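Local coordinates for antitoxin RelF (Mycobacterium tuberculosis, PDB 3G5O), which neutralizes the toxin RelG by binding it and, together with that toxin, binds DNA and represses its own promoter, at residues Ser14-Lys17 with Gly18-Glu22. Residues are numbered along the deposited sequence; the frame is centred on the assembly and turned at random.
Sequences STIK and GKLNE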
loop_
_atom_site.group_PDB
_atom_site.type_symbol
_atom_site.label_atom_id
_atom_site.label_comp_id
_atom_site.label_asym_id
_atom_site.label_seq_id
_atom_site.Cartn_x
_atom_site.Cartn_y
_atom_site.Cartn_z
ATOM N N SER A 14 2.904 14.702 -25.632
ATOM C CA SER A 14 3.682 14.986 -26.854
ATOM C C SER A 14 5.161 14.606 -26.738
ATOM O O SER A 14 5.766 14.191 -27.714
ATOM C CB SER A 14 3.552 16.458 -27.281
ATOM O OG SER A 14 4.074 17.330 -26.285
ATOM N N THR A 15 5.735 14.731 -25.550
ATOM C CA THR A 15 7.107 14.324 -25.334
ATOM C C THR A 15 7.221 12.801 -25.358
ATOM O O THR A 15 8.238 12.263 -25.813
ATOM C CB THR A 15 7.645 14.911 -24.017
ATOM O OG1 THR A 15 7.538 16.342 -24.056
ATOM C CG2 THR A 15 9.105 14.517 -23.773
ATOM N N ILE A 16 6.182 12.105 -24.879
ATOM C CA ILE A 16 6.201 10.636 -24.860
ATOM C C ILE A 16 6.027 10.018 -26.260
ATOM O O ILE A 16 6.759 9.105 -26.634
ATOM C CB ILE A 16 5.172 10.018 -23.858
ATOM C CG1 ILE A 16 5.268 10.669 -22.464
ATOM C CG2 ILE A 16 5.352 8.499 -23.749
ATOM C CD1 ILE A 16 6.562 10.425 -21.735
ATOM N N LYS A 17 5.060 10.526 -27.017
ATOM C CA LYS A 17 4.695 9.987 -28.334
ATOM C C LYS A 17 5.896 9.860 -29.272
ATOM O O LYS A 17 6.612 10.831 -29.516
ATOM C CB LYS A 17 3.639 10.870 -29.014
ATOM C CG LYS A 17 2.270 10.998 -28.305
ATOM C CD LYS A 17 1.186 11.425 -29.314
ATOM C CE LYS A 17 0.052 12.217 -28.663
ATOM N NZ LYS A 17 0.365 13.680 -28.539
ATOM N N GLY A 18 6.106 8.661 -29.801
ATOM C CA GLY A 18 7.211 8.426 -30.738
ATOM C C GLY A 18 8.468 7.889 -30.075
ATOM O O GLY A 18 9.306 7.258 -30.755
ATOM N N LYS A 19 8.607 8.157 -28.761
ATOM C CA LYS A 19 9.659 7.564 -27.932
ATOM C C LYS A 19 9.086 6.544 -26.907
ATOM O O LYS A 19 9.671 6.304 -25.850
ATOM C CB LYS A 19 10.543 8.642 -27.261
ATOM C CG LYS A 19 11.633 9.286 -28.196
ATOM C CD LYS A 19 13.009 9.350 -27.505
ATOM C CE LYS A 19 14.158 9.640 -28.488
ATOM N NZ LYS A 19 14.515 11.098 -28.544
ATOM N N LEU A 20 7.963 5.927 -27.253
ATOM C CA LEU A 20 7.252 5.073 -26.302
ATOM C C LEU A 20 8.151 3.930 -25.859
ATOM O O LEU A 20 8.217 3.621 -24.671
ATOM C CB LEU A 20 5.954 4.511 -26.901
ATOM C CG LEU A 20 4.689 4.419 -26.026
ATOM C CD1 LEU A 20 3.916 3.151 -26.350
ATOM C CD2 LEU A 20 4.849 4.564 -24.506
ATOM N N ASN A 21 8.848 3.325 -26.823
ATOM C CA ASN A 21 9.751 2.227 -26.534
ATOM C C ASN A 21 10.720 2.649 -25.443
ATOM O O ASN A 21 10.957 1.891 -24.501
ATOM C CB ASN A 21 10.557 1.787 -27.773
ATOM C CG ASN A 21 9.787 0.846 -28.685
ATOM O OD1 ASN A 21 8.858 0.158 -28.248
ATOM N ND2 ASN A 21 10.190 0.791 -29.978
ATOM N N GLU A 22 11.279 3.861 -25.580
ATOM C CA GLU A 22 12.389 4.288 -24.732
ATOM C C GLU A 22 11.886 4.587 -23.333
ATOM O O GLU A 22 12.529 4.193 -22.362
ATOM C CB GLU A 22 13.100 5.532 -25.327
ATOM C CG GLU A 22 13.989 5.158 -26.518
ATOM C CD GLU A 22 13.196 5.025 -27.808
ATOM O OE1 GLU A 22 12.009 5.429 -27.816
ATOM O OE2 GLU A 22 13.753 4.514 -28.817
#
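I16 and L20 meet by one methyl each. CG2 of I16 lies 4.0 Å from CD2 of L20, and the two side chains run at a slant to each other. In I16 the branch that reaches L20 is the one set anti to the backbone N, a torsion that turns CG2 toward L20. L20 presents CD2 from a torsion well off the staggered position, chi1 -140°. Both residues are buried. The second copy of the antitoxin packs here as well: its L20 lies against I16, and its I13 against L20.

Between these two residues the chain turns. I16 to K19 form a type II beta turn, which joins the short helix 13-16 to helix 20-28 in the N-terminal part of the Phd/YefM antitoxin. This part of the fold also holds the three-stranded sheet and, as in relatives, probably serves dimerization and DNA binding. The turn is closed by K19 N, which donates to I16 O at 3.0 Å. The bond is bent, with 144° at the hydrogen, and the donor sits 27° out of the carbonyl plane. K17 occupies the second position of the turn, and its side chain leads away from 18-22. G18 takes the third position with positive phi. Glycine is the usual residue there in a type II turn, because a side chain would collide with the preceding carbonyl O.

K19 brings CB to 3.9 Å from I16 O, the same oxygen that its own N binds. The rest of the chain heads outward. K19 is also the N-cap residue of helix 20-28, and its carbonyl O accepts a weak bond from E22 N at 2.9 Å. N21 packs against I13 of the second antitoxin subunit.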